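Enoyl CoA hydratase/isomerase (Crotonase) (Legionella pneumophila subsp. pneumophila, PDB 3I47) probably acts as an enoyl-CoA hydratase or isomerase, adding water across, or shifting, the double bond of enoyl-CoA thioesters. Local coordinates at residues A[38-43]-A[50-55]; A[93-98]-A[119-124]; A[101-106]-A[191-196]; A[148-153]-A[157-162]. All coordinates share one frame; numbering follows the deposited sequence.

Overall arrangement
In this crotonase fold, interactions 1 and 2 pack on one face of the central sheet and interaction 3 on the other, with interaction 4 in a peripheral layer. Strands 51-56, 102-106 and 123-127 lie side by side: Ile52 O to Ile103 N (2.8 Å) joins interactions 1 and 3, and Ala104 N to Ile123 O (2.8 Å) joins 3 and 2. Interactions 1 and 2, centres about 11 Å apart, share apolar side chains, with Leu40 CD2 lying 3.7 Å from Ile95 CG1. Interaction 4, its centre about 15 Å from that of interaction 2, touches it chiefly through Tyr149. In crotonases the helix equivalent to 113-120, which ends in interaction 2, starts at the oxyanion hole; the same is probable here.

Interaction 1 (A[38-43]-A[50-55]); sequences IRLDSA and RVIVLK
In the beta-alpha-beta unit formed by strand 14-19, helix 30-45 and strand 51-56, Leu40 and Ala43 of the helix settle on Ile52 of the closing strand. They lie one helical turn apart and present neighbouring methyls to a single branched side chain. Ala43 CB meets the long branch of Ile52, 3.9 Å from CD1 and 4.0 Å from CG1, so it sits against the outer half of that branch. Leu40, three residues earlier on the helix, comes in with one methyl, CD1, which straddles both ends of the isoleucine: it is 4.1 Å from Ile52 CD1 and 4.1 Å from Ile52 CG2. The leucine and isoleucine chains cross at about a right angle.

The torsion of Ile52 explains this division of labour. Its CG1 stands anti to the carbonyl carbon (chi1 -62°), carrying CD1 out to the helix, while CG2 remains close to the strand where only the longer leucine reaches it. Through this contact the crossover helix covers one face of the strand that closes the unit. The closest CA atoms, those of Ala43 and Ile52, are 7.0 Å apart, an approach that the small alanine permits.

All three touching residues are buried. Helix 78-97 continues the apolar layer, with Leu91 against Leu40. The backbone of Ile52 is bonded to Ile103 in the next strand and to Pro101 just before it, and Ala43 O accepts from Lys100 NZ, whose charged end thereby satisfies a carbonyl close to the C-terminal end of helix 30-45.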
loop_
_atom_site.group_PDB
_atom_site.type_symbol
_atom_site.label_atom_id
_atom_site.label_comp_id
_atom_site.label_asym_id
_atom_site.label_seq_id
_atom_site.Cartn_x
_atom_site.Cartn_y
_atom_site.Cartn_z
ATOM N N ILE A 38 7.296 -12.428 -1.908
ATOM C CA ILE A 38 8.550 -12.798 -1.262
ATOM C C ILE A 38 9.321 -11.578 -0.791
ATOM O O ILE A 38 9.782 -11.539 0.356
ATOM C CB ILE A 38 9.434 -13.674 -2.182
ATOM C CG1 ILE A 38 8.718 -15.001 -2.454
ATOM C CG2 ILE A 38 10.806 -13.920 -1.531
ATOM C CD1 ILE A 38 9.347 -15.858 -3.541
ATOM N N ARG A 39 9.464 -10.583 -1.662
ATOM C CA ARG A 39 10.202 -9.374 -1.282
ATOM C C ARG A 39 9.494 -8.622 -0.168
ATOM O O ARG A 39 10.147 -8.093 0.729
ATOM C CB ARG A 39 10.409 -8.438 -2.476
ATOM C CG ARG A 39 11.172 -9.040 -3.636
ATOM C CD ARG A 39 12.517 -9.551 -3.246
ATOM N NE ARG A 39 13.257 -9.913 -4.453
ATOM C CZ ARG A 39 14.522 -10.300 -4.449
ATOM N NH1 ARG A 39 15.174 -10.412 -3.295
ATOM N NH2 ARG A 39 15.120 -10.592 -5.596
ATOM N N LEU A 40 8.162 -8.559 -0.222
ATOM C CA LEU A 40 7.401 -7.903 0.835
ATOM C C LEU A 40 7.639 -8.590 2.178
ATOM O O LEU A 40 7.881 -7.918 3.192
ATOM C CB LEU A 40 5.908 -7.902 0.488
ATOM C CG LEU A 40 5.009 -7.382 1.617
ATOM C CD1 LEU A 40 5.188 -5.882 1.787
ATOM C CD2 LEU A 40 3.553 -7.731 1.313
ATOM N N ASP A 41 7.589 -9.923 2.178
ATOM C CA ASP A 41 7.838 -10.713 3.383
ATOM C C ASP A 41 9.216 -10.399 3.959
ATOM O O ASP A 41 9.357 -10.209 5.163
ATOM C CB ASP A 41 7.714 -12.213 3.081
ATOM C CG ASP A 41 7.875 -13.079 4.321
ATOM O OD1 ASP A 41 6.930 -13.139 5.137
ATOM O OD2 ASP A 41 8.942 -13.709 4.480
ATOM N N SER A 42 10.220 -10.324 3.091
ATOM C CA SER A 42 11.573 -9.987 3.521
ATOM C C SER A 42 11.607 -8.612 4.198
ATOM O O SER A 42 12.193 -8.458 5.283
ATOM C CB SER A 42 12.519 -10.020 2.328
ATOM O OG SER A 42 12.658 -11.340 1.837
ATOM N N ALA A 43 10.962 -7.625 3.579
ATOM C CA ALA A 43 10.964 -6.260 4.110
ATOM C C ALA A 43 10.236 -6.187 5.452
ATOM O O ALA A 43 10.695 -5.518 6.392
ATOM C CB ALA A 43 10.321 -5.296 3.090
ATOM N N ARG A 50 11.937 0.206 8.288
ATOM C CA ARG A 50 10.828 0.777 9.044
ATOM C C ARG A 50 9.627 1.073 8.170
ATOM O O ARG A 50 8.496 1.011 8.654
ATOM C CB ARG A 50 11.241 2.063 9.770
ATOM C CG ARG A 50 12.159 1.834 10.960
ATOM C CD ARG A 50 12.526 3.136 11.633
ATOM N NE ARG A 50 13.480 2.905 12.726
ATOM C CZ ARG A 50 14.143 3.868 13.360
ATOM N NH1 ARG A 50 13.962 5.140 13.024
ATOM N NH2 ARG A 50 15.007 3.551 14.316
ATOM N N VAL A 51 9.861 1.427 6.906
ATOM C CA VAL A 51 8.765 1.833 6.002
ATOM C C VAL A 51 8.943 1.076 4.696
ATOM O O VAL A 51 10.070 0.898 4.243
ATOM C CB VAL A 51 8.786 3.366 5.741
ATOM C CG1 VAL A 51 7.714 3.804 4.709
ATOM C CG2 VAL A 51 8.611 4.153 7.066
ATOM N N ILE A 52 7.833 0.627 4.115
ATOM C CA ILE A 52 7.861 -0.108 2.847
ATOM C C ILE A 52 7.180 0.690 1.747
ATOM O O ILE A 52 6.060 1.166 1.933
ATOM C CB ILE A 52 7.170 -1.466 3.021
ATOM C CG1 ILE A 52 7.933 -2.300 4.065
ATOM C CG2 ILE A 52 7.114 -2.236 1.686
ATOM C CD1 ILE A 52 7.187 -3.552 4.525
ATOM N N VAL A 53 7.862 0.823 0.611
ATOM C CA VAL A 53 7.319 1.514 -0.564
ATOM C C VAL A 53 7.182 0.547 -1.736
ATOM O O VAL A 53 8.131 -0.159 -2.070
ATOM C CB VAL A 53 8.222 2.713 -0.988
ATOM C CG1 VAL A 53 7.745 3.339 -2.282
ATOM C CG2 VAL A 53 8.243 3.766 0.105
ATOM N N LEU A 54 5.992 0.506 -2.327
ATOM C CA LEU A 54 5.775 -0.191 -3.601
ATOM C C LEU A 54 5.709 0.849 -4.706
ATOM O O LEU A 54 4.863 1.745 -4.673
ATOM C CB LEU A 54 4.452 -0.973 -3.580
ATOM C CG LEU A 54 4.132 -1.887 -2.386
ATOM C CD1 LEU A 54 2.775 -2.590 -2.597
ATOM C CD2 LEU A 54 5.251 -2.910 -2.113
ATOM N N LYS A 55 6.600 0.732 -5.688
ATOM C CA LYS A 55 6.646 1.683 -6.791
ATOM C C LYS A 55 6.942 0.960 -8.081
ATOM O O LYS A 55 6.989 -0.268 -8.096
ATOM C CB LYS A 55 7.663 2.805 -6.523
ATOM C CG LYS A 55 9.140 2.374 -6.385
ATOM C CD LYS A 55 10.009 3.592 -6.047
ATOM C CE LYS A 55 11.474 3.240 -5.909
ATOM N NZ LYS A 55 12.078 2.934 -7.248
#

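Interaction 2 (A[93-98]-A[119-124]); sequences YSISQS and AACDIA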
loop_
_atom_site.group_PDB
_atom_site.type_symbol
_atom_site.label_atom_id
_atom_site.label_comp_id
_atom_site.label_asym_id
_atom_site.label_seq_id
_atom_site.Cartn_x
_atom_site.Cartn_y
_atom_site.Cartn_z
ATOM N N TYR A 93 -3.446 -9.347 1.222
ATOM C CA TYR A 93 -3.619 -9.595 2.646
ATOM C C TYR A 93 -2.329 -9.283 3.388
ATOM O O TYR A 93 -2.347 -8.572 4.396
ATOM C CB TYR A 93 -4.072 -11.030 2.898
ATOM C CG TYR A 93 -4.375 -11.310 4.341
ATOM C CD1 TYR A 93 -5.459 -10.697 4.972
ATOM C CD2 TYR A 93 -3.583 -12.179 5.074
ATOM C CE1 TYR A 93 -5.749 -10.958 6.311
ATOM C CE2 TYR A 93 -3.866 -12.445 6.420
ATOM C CZ TYR A 93 -4.953 -11.832 7.018
ATOM O OH TYR A 93 -5.236 -12.088 8.350
ATOM N N SER A 94 -1.214 -9.781 2.859
ATOM C CA SER A 94 0.082 -9.544 3.472
ATOM C C SER A 94 0.426 -8.052 3.568
ATOM O O SER A 94 0.950 -7.598 4.600
ATOM C CB SER A 94 1.156 -10.326 2.726
ATOM O OG SER A 94 0.974 -11.709 2.997
ATOM N N ILE A 95 0.119 -7.288 2.514
ATOM C CA ILE A 95 0.322 -5.830 2.561
ATOM C C ILE A 95 -0.505 -5.242 3.713
ATOM O O ILE A 95 0.010 -4.485 4.552
ATOM C CB ILE A 95 -0.063 -5.128 1.221
ATOM C CG1 ILE A 95 0.911 -5.521 0.101
ATOM C CG2 ILE A 95 -0.054 -3.592 1.402
ATOM C CD1 ILE A 95 0.363 -5.214 -1.298
ATOM N N SER A 96 -1.782 -5.612 3.759
ATOM C CA SER A 96 -2.715 -5.021 4.745
ATOM C C SER A 96 -2.350 -5.371 6.190
ATOM O O SER A 96 -2.643 -4.605 7.126
ATOM C CB SER A 96 -4.153 -5.442 4.446
ATOM O OG SER A 96 -4.396 -6.789 4.799
ATOM N N GLN A 97 -1.721 -6.531 6.360
ATOM C CA GLN A 97 -1.302 -7.035 7.675
ATOM C C GLN A 97 0.073 -6.540 8.143
ATOM O O GLN A 97 0.465 -6.810 9.286
ATOM C CB GLN A 97 -1.306 -8.566 7.676
ATOM C CG GLN A 97 -2.707 -9.168 7.681
ATOM C CD GLN A 97 -3.400 -8.999 9.024
ATOM O OE1 GLN A 97 -2.897 -9.453 10.058
ATOM N NE2 GLN A 97 -4.554 -8.345 9.019
ATOM N N SER A 98 0.804 -5.827 7.287
ATOM C CA SER A 98 2.111 -5.283 7.663
ATOM C C SER A 98 1.988 -4.414 8.909
ATOM O O SER A 98 1.193 -3.479 8.907
ATOM C CB SER A 98 2.663 -4.401 6.547
ATOM O OG SER A 98 3.870 -3.757 6.971
ATOM N N ALA A 119 -4.893 0.698 -2.795
ATOM C CA ALA A 119 -5.861 0.630 -1.702
ATOM C C ALA A 119 -5.393 -0.223 -0.513
ATOM O O ALA A 119 -5.756 0.050 0.631
ATOM C CB ALA A 119 -7.209 0.124 -2.232
ATOM N N ALA A 120 -4.595 -1.265 -0.772
ATOM C CA ALA A 120 -4.143 -2.151 0.291
ATOM C C ALA A 120 -3.081 -1.498 1.162
ATOM O O ALA A 120 -2.959 -1.815 2.352
ATOM C CB ALA A 120 -3.587 -3.450 -0.315
ATOM N N CYS A 121 -2.293 -0.617 0.550
ATOM C CA CYS A 121 -1.266 0.132 1.283
ATOM C C CYS A 121 -1.923 1.156 2.209
ATOM O O CYS A 121 -3.051 1.586 1.972
ATOM C CB CYS A 121 -0.326 0.846 0.317
ATOM S SG CYS A 121 0.796 -0.291 -0.544
ATOM N N ASP A 122 -1.204 1.557 3.251
ATOM C CA ASP A 122 -1.738 2.585 4.163
ATOM C C ASP A 122 -1.923 3.916 3.439
ATOM O O ASP A 122 -2.892 4.642 3.685
ATOM C CB ASP A 122 -0.801 2.857 5.339
ATOM C CG ASP A 122 -0.599 1.665 6.237
ATOM O OD1 ASP A 122 -1.570 0.931 6.533
ATOM O OD2 ASP A 122 0.557 1.497 6.669
ATOM N N ILE A 123 -0.961 4.234 2.579
ATOM C CA ILE A 123 -0.861 5.548 1.958
ATOM C C ILE A 123 -0.571 5.342 0.480
ATOM O O ILE A 123 0.235 4.483 0.131
ATOM C CB ILE A 123 0.293 6.378 2.560
ATOM C CG1 ILE A 123 0.073 6.626 4.061
ATOM C CG2 ILE A 123 0.473 7.702 1.803
ATOM C CD1 ILE A 123 1.381 6.986 4.804
ATOM N N ALA A 124 -1.227 6.116 -0.379
ATOM C CA ALA A 124 -0.896 6.107 -1.796
ATOM C C ALA A 124 -0.627 7.531 -2.263
ATOM O O ALA A 124 -1.334 8.476 -1.880
ATOM C CB ALA A 124 -2.008 5.421 -2.641
HETATM O O HOH W 1 -0.306 -1.963 5.486
#
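Ile95, on the last turn of helix 78-97, faces Ala120 and Cys121 where helix 113-120 gives way to the chain leading into strand 123-127 of the crotonase fold. The isoleucine is turned so that its short branch does the touching: CG2 lies anti to the backbone N, while CG1 is carried beside it (chi1 -68°). From that position CG2 rests on the last peptide of the opposing helix, 3.5 Å from Ala120 O, with Ala120 CB at 3.9 Å on one flank and Cys121 SG, also 3.9 Å away, on another. One methyl thus touches a carbonyl, a methyl and a sulfur.

Alanine and cysteine approach it differently. The CB of Ala120 is directed at helix 78-97, whereas that of Cys121 leaves in the opposite sense, but the first torsion of the cysteine (chi1 -72°) turns SG back to the isoleucine methyl. Cys121 is the first residue to abandon helical backbone angles. Backbone packing is close here, with the CA atoms of Ser96 and Ala120 separated by 5.5 Å.

Polar groups line the margin. A water stands 2.7 Å from Ile95 O and a weak 3.3 Å from Asp122 OD1, although other acceptors compete for its protons; Asp122 OD2 is occupied by a salt bridge to Lys212. On the Ser96 side, the hydroxyl folds back on its own helix, and OG donates to Tyr93 O over 2.7 Å, the donor lying 20° out of the carbonyl plane, while Gln97 N also bonds to that oxygen.

Interaction 3 (A[101-106]-A[191-196]); sequences PTIAMV and EFTLKY
Thr193, which has the most surface buried by this contact, is set on helix 189-201 against Met105 and Ile103 of strand 102-106. The strand belongs to the central sheet of the crotonase fold, and the helix lies over its face almost antiparallel to it: the short axes run at 171° to each other, 9.9 Å apart at closest approach. Ile103 and Met105, two positions apart on the strand, both direct their side chains at the helix.

Met105 reaches across to the threonine. Its CG is anti to the backbone N (chi1 175°), and the chain stays straight until it bends at the sulfur, passing obliquely across the Thr193 branches. SD comes 3.6 Å from Thr193 CB and 3.8 Å from the methyl CG2. The methionine CG lies 3.4 Å from Thr193 OG1, a van der Waals contact; the hydroxyl is engaged within its own helix, where it donates to Leu189 O. That internal bond lets a buried polar atom sit among carbon and sulfur neighbours without needing a partner on the strand.

Ile103 meets Thr193 at the methyl alone, its CG2 standing a longer 4.4 Å from Thr193 CG2. It reaches one turn further along the helix with its delta methyl. Val51 and Val53 of the neighbouring strand pack beside it, and Ile125 flanks it and Thr193 from strand 123-127. The Tyr196 ring, itself stacked edge-to-face with His182, receives this methyl at its rim: Ile103 CD1 lies near the ring plane, 4.2 Å from Tyr196 CD2.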
loop_
_atom_site.group_PDB
_atom_site.type_symbol
_atom_site.label_atom_id
_atom_site.label_comp_id
_atom_site.label_asym_id
_atom_site.label_seq_id
_atom_site.Cartn_x
_atom_site.Cartn_y
_atom_site.Cartn_z
ATOM N N PRO A 101 4.492 0.842 8.287
ATOM C CA PRO A 101 3.801 1.687 7.295
ATOM C C PRO A 101 4.093 1.240 5.872
ATOM O O PRO A 101 5.239 0.913 5.539
ATOM C CB PRO A 101 4.404 3.073 7.510
ATOM C CG PRO A 101 4.935 3.043 8.917
ATOM C CD PRO A 101 5.328 1.630 9.218
ATOM N N THR A 102 3.052 1.223 5.046
ATOM C CA THR A 102 3.183 0.865 3.628
ATOM C C THR A 102 2.705 2.009 2.739
ATOM O O THR A 102 1.683 2.650 3.021
ATOM C CB THR A 102 2.379 -0.392 3.297
ATOM O OG1 THR A 102 1.024 -0.214 3.713
ATOM C CG2 THR A 102 2.969 -1.613 3.997
ATOM N N ILE A 103 3.444 2.252 1.661
ATOM C CA ILE A 103 3.172 3.379 0.761
ATOM C C ILE A 103 3.207 2.866 -0.665
ATOM O O ILE A 103 4.173 2.189 -1.047
ATOM C CB ILE A 103 4.239 4.487 0.898
ATOM C CG1 ILE A 103 4.180 5.102 2.297
ATOM C CG2 ILE A 103 4.048 5.573 -0.174
ATOM C CD1 ILE A 103 5.387 5.960 2.625
ATOM N N ALA A 104 2.169 3.183 -1.434
ATOM C CA ALA A 104 2.175 2.929 -2.895
ATOM C C ALA A 104 2.450 4.220 -3.651
ATOM O O ALA A 104 1.843 5.249 -3.344
ATOM C CB ALA A 104 0.837 2.346 -3.344
ATOM N N MET A 105 3.355 4.170 -4.629
ATOM C CA MET A 105 3.749 5.349 -5.400
ATOM C C MET A 105 3.311 5.068 -6.834
ATOM O O MET A 105 3.837 4.139 -7.468
ATOM C CB MET A 105 5.276 5.556 -5.314
ATOM C CG MET A 105 5.829 6.682 -6.180
ATOM S SD MET A 105 7.659 6.845 -6.169
ATOM C CE MET A 105 7.989 6.735 -7.915
ATOM N N VAL A 106 2.337 5.835 -7.319
ATOM C CA VAL A 106 1.660 5.496 -8.577
ATOM C C VAL A 106 1.843 6.561 -9.660
ATOM O O VAL A 106 1.400 7.712 -9.493
ATOM C CB VAL A 106 0.144 5.307 -8.340
ATOM C CG1 VAL A 106 -0.566 4.937 -9.641
ATOM C CG2 VAL A 106 -0.112 4.252 -7.256
ATOM N N GLU A 191 11.127 11.738 -5.841
ATOM C CA GLU A 191 11.760 12.578 -4.826
ATOM C C GLU A 191 10.797 12.864 -3.673
ATOM O O GLU A 191 11.166 12.749 -2.501
ATOM C CB GLU A 191 12.271 13.885 -5.444
ATOM C CG GLU A 191 13.472 13.692 -6.387
ATOM C CD GLU A 191 13.107 13.323 -7.835
ATOM O OE1 GLU A 191 14.016 13.450 -8.679
ATOM O OE2 GLU A 191 11.962 12.904 -8.164
ATOM N N PHE A 192 9.553 13.216 -4.000
ATOM C CA PHE A 192 8.536 13.444 -2.966
ATOM C C PHE A 192 8.340 12.201 -2.084
ATOM O O PHE A 192 8.315 12.275 -0.852
ATOM C CB PHE A 192 7.190 13.837 -3.606
ATOM C CG PHE A 192 6.092 14.064 -2.608
ATOM C CD1 PHE A 192 5.314 13.000 -2.128
ATOM C CD2 PHE A 192 5.844 15.345 -2.118
ATOM C CE1 PHE A 192 4.300 13.214 -1.170
ATOM C CE2 PHE A 192 4.832 15.576 -1.181
ATOM C CZ PHE A 192 4.055 14.508 -0.698
ATOM N N THR A 193 8.183 11.054 -2.737
ATOM C CA THR A 193 7.900 9.809 -2.049
ATOM C C THR A 193 9.045 9.392 -1.132
ATOM O O THR A 193 8.808 9.003 0.013
ATOM C CB THR A 193 7.596 8.700 -3.075
ATOM O OG1 THR A 193 6.414 9.066 -3.786
ATOM C CG2 THR A 193 7.359 7.368 -2.375
ATOM N N LEU A 194 10.278 9.479 -1.617
ATOM C CA LEU A 194 11.430 9.107 -0.790
ATOM C C LEU A 194 11.552 9.990 0.452
ATOM O O LEU A 194 11.819 9.501 1.552
ATOM C CB LEU A 194 12.728 9.162 -1.593
ATOM C CG LEU A 194 12.884 8.141 -2.718
ATOM C CD1 LEU A 194 14.225 8.349 -3.414
ATOM C CD2 LEU A 194 12.762 6.713 -2.192
ATOM N N LYS A 195 11.319 11.285 0.282
ATOM C CA LYS A 195 11.392 12.213 1.405
ATOM C C LYS A 195 10.282 11.969 2.412
ATOM O O LYS A 195 10.506 12.023 3.627
ATOM C CB LYS A 195 11.354 13.655 0.918
ATOM C CG LYS A 195 12.660 14.085 0.301
ATOM C CD LYS A 195 12.828 15.573 0.380
ATOM C CE LYS A 195 14.125 15.981 -0.263
ATOM N NZ LYS A 195 14.164 17.448 -0.452
ATOM N N TYR A 196 9.084 11.688 1.905
ATOM C CA TYR A 196 7.925 11.472 2.753
ATOM C C TYR A 196 8.090 10.176 3.546
ATOM O O TYR A 196 7.803 10.140 4.750
ATOM C CB TYR A 196 6.666 11.461 1.884
ATOM C CG TYR A 196 5.362 11.343 2.630
ATOM C CD1 TYR A 196 4.781 12.454 3.235
ATOM C CD2 TYR A 196 4.696 10.131 2.708
ATOM C CE1 TYR A 196 3.567 12.354 3.916
ATOM C CE2 TYR A 196 3.479 10.015 3.386
ATOM C CZ TYR A 196 2.922 11.138 3.980
ATOM O OH TYR A 196 1.720 11.040 4.639
#

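Interaction 4 (A[148-153]-A[157-162]); sequences PYVVRA and RAAKML
The backbones of helices 147-154 and 156-165 come very close at Val151 and Ala159, whose CA atoms are 5.6 Å apart. Such an approach suits the single methyl of Ala159, which is directed at the first helix and meets two consecutive valines there. The shorter contact is with Val151, whose CG2 lies 3.7 Å from Ala159 CB; Val150 CG1 touches the same atom at 4.0 Å. The two valines use different branches. In Val150 the touching methyl is the one anti to the backbone N (chi1 175°), whereas in Val151 it is the one beside its own backbone N, and seen from Ala159 CB the two methyls lie roughly at right angles. The alanine is therefore approached from two directions and is buried, while Val151 remains nearer the surface. All of this is apolar, with 97 Å² covered in total.

Ile154, at the end of the first helix, also packs on Ala159. Val150 also touches the loop residue Phe134 and, on helix 113-120, Ala119, and the next-door Tyr149 leans on Met92 and Tyr93 of helix 78-97.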
loop_
_atom_site.group_PDB
_atom_site.type_symbol
_atom_site.label_atom_id
_atom_site.label_comp_id
_atom_site.label_asym_id
_atom_site.label_seq_id
_atom_site.Cartn_x
_atom_site.Cartn_y
_atom_site.Cartn_z
ATOM N N PRO A 148 -12.319 -5.798 -0.932
ATOM C CA PRO A 148 -12.383 -5.337 0.473
ATOM C C PRO A 148 -11.507 -4.106 0.736
ATOM O O PRO A 148 -11.895 -3.204 1.490
ATOM C CB PRO A 148 -11.880 -6.549 1.265
ATOM C CG PRO A 148 -12.114 -7.740 0.340
ATOM C CD PRO A 148 -11.799 -7.173 -1.022
ATOM N N TYR A 149 -10.348 -4.057 0.097
ATOM C CA TYR A 149 -9.401 -2.958 0.279
ATOM C C TYR A 149 -9.906 -1.683 -0.376
ATOM O O TYR A 149 -9.806 -0.607 0.209
ATOM C CB TYR A 149 -8.033 -3.364 -0.278
ATOM C CG TYR A 149 -7.631 -4.713 0.266
ATOM C CD1 TYR A 149 -7.067 -4.825 1.540
ATOM C CD2 TYR A 149 -7.853 -5.881 -0.476
ATOM C CE1 TYR A 149 -6.716 -6.074 2.062
ATOM C CE2 TYR A 149 -7.509 -7.134 0.042
ATOM C CZ TYR A 149 -6.941 -7.212 1.314
ATOM O OH TYR A 149 -6.592 -8.442 1.820
ATOM N N VAL A 150 -10.472 -1.813 -1.574
ATOM C CA VAL A 150 -11.007 -0.646 -2.271
ATOM C C VAL A 150 -12.211 -0.075 -1.490
ATOM O O VAL A 150 -12.302 1.137 -1.267
ATOM C CB VAL A 150 -11.416 -0.989 -3.720
ATOM C CG1 VAL A 150 -12.098 0.216 -4.378
ATOM C CG2 VAL A 150 -10.176 -1.427 -4.533
ATOM N N VAL A 151 -13.118 -0.947 -1.064
ATOM C CA VAL A 151 -14.302 -0.469 -0.327
ATOM C C VAL A 151 -13.866 0.198 0.982
ATOM O O VAL A 151 -14.416 1.242 1.339
ATOM C CB VAL A 151 -15.316 -1.596 -0.089
ATOM C CG1 VAL A 151 -16.430 -1.158 0.880
ATOM C CG2 VAL A 151 -15.922 -2.047 -1.425
ATOM N N ARG A 152 -12.867 -0.368 1.666
ATOM C CA ARG A 152 -12.341 0.265 2.885
ATOM C C ARG A 152 -11.763 1.657 2.605
ATOM O O ARG A 152 -12.001 2.602 3.368
ATOM C CB ARG A 152 -11.295 -0.620 3.571
ATOM C CG ARG A 152 -10.809 -0.033 4.900
ATOM C CD ARG A 152 -9.978 -1.038 5.665
ATOM N NE ARG A 152 -8.704 -1.316 5.003
ATOM C CZ ARG A 152 -7.815 -2.207 5.438
ATOM N NH1 ARG A 152 -8.065 -2.923 6.537
ATOM N NH2 ARG A 152 -6.677 -2.388 4.775
ATOM N N ALA A 153 -11.012 1.781 1.514
ATOM C CA ALA A 153 -10.310 3.021 1.182
ATOM C C ALA A 153 -11.226 4.164 0.755
ATOM O O ALA A 153 -11.062 5.299 1.228
ATOM C CB ALA A 153 -9.234 2.756 0.117
ATOM N N ARG A 157 -20.103 3.397 -1.487
ATOM C CA ARG A 157 -20.808 4.168 -2.517
ATOM C C ARG A 157 -19.928 4.369 -3.767
ATOM O O ARG A 157 -20.331 4.032 -4.887
ATOM C CB ARG A 157 -21.309 5.503 -1.942
ATOM C CG ARG A 157 -22.208 6.329 -2.889
ATOM C CD ARG A 157 -22.840 7.528 -2.140
ATOM N NE ARG A 157 -23.724 8.333 -2.990
ATOM C CZ ARG A 157 -24.971 7.986 -3.315
ATOM N NH1 ARG A 157 -25.706 8.752 -4.111
ATOM N NH2 ARG A 157 -25.477 6.856 -2.853
ATOM N N ALA A 158 -18.713 4.871 -3.561
ATOM C CA ALA A 158 -17.830 5.177 -4.678
ATOM C C ALA A 158 -17.326 3.896 -5.311
ATOM O O ALA A 158 -17.251 3.795 -6.543
ATOM C CB ALA A 158 -16.663 6.028 -4.209
ATOM N N ALA A 159 -17.012 2.906 -4.469
ATOM C CA ALA A 159 -16.491 1.633 -4.977
ATOM C C ALA A 159 -17.518 0.949 -5.866
ATOM O O ALA A 159 -17.196 0.506 -6.969
ATOM C CB ALA A 159 -16.080 0.707 -3.835
ATOM N N LYS A 160 -18.762 0.880 -5.390
ATOM C CA LYS A 160 -19.842 0.268 -6.150
ATOM C C LYS A 160 -19.970 0.943 -7.523
ATOM O O LYS A 160 -20.054 0.268 -8.546
ATOM C CB LYS A 160 -21.154 0.369 -5.369
ATOM C CG LYS A 160 -22.224 -0.552 -5.887
ATOM C CD LYS A 160 -23.595 -0.367 -5.227
ATOM C CE LYS A 160 -23.555 0.227 -3.857
ATOM N NZ LYS A 160 -24.189 1.572 -3.937
ATOM N N MET A 161 -19.966 2.279 -7.539
ATOM C CA MET A 161 -20.047 3.029 -8.798
ATOM C C MET A 161 -18.940 2.624 -9.760
ATOM O O MET A 161 -19.201 2.290 -10.922
ATOM C CB MET A 161 -19.942 4.535 -8.528
ATOM C CG MET A 161 -19.877 5.399 -9.788
ATOM S SD MET A 161 -19.786 7.188 -9.425
ATOM C CE MET A 161 -18.038 7.390 -9.182
ATOM N N LEU A 162 -17.698 2.687 -9.277
ATOM C CA LEU A 162 -16.558 2.491 -10.159
ATOM C C LEU A 162 -16.427 1.037 -10.611
ATOM O O LEU A 162 -15.948 0.779 -11.727
ATOM C CB LEU A 162 -15.269 2.979 -9.491
ATOM C CG LEU A 162 -15.288 4.470 -9.146
ATOM C CD1 LEU A 162 -14.149 4.798 -8.172
ATOM C CD2 LEU A 162 -15.212 5.288 -10.439
#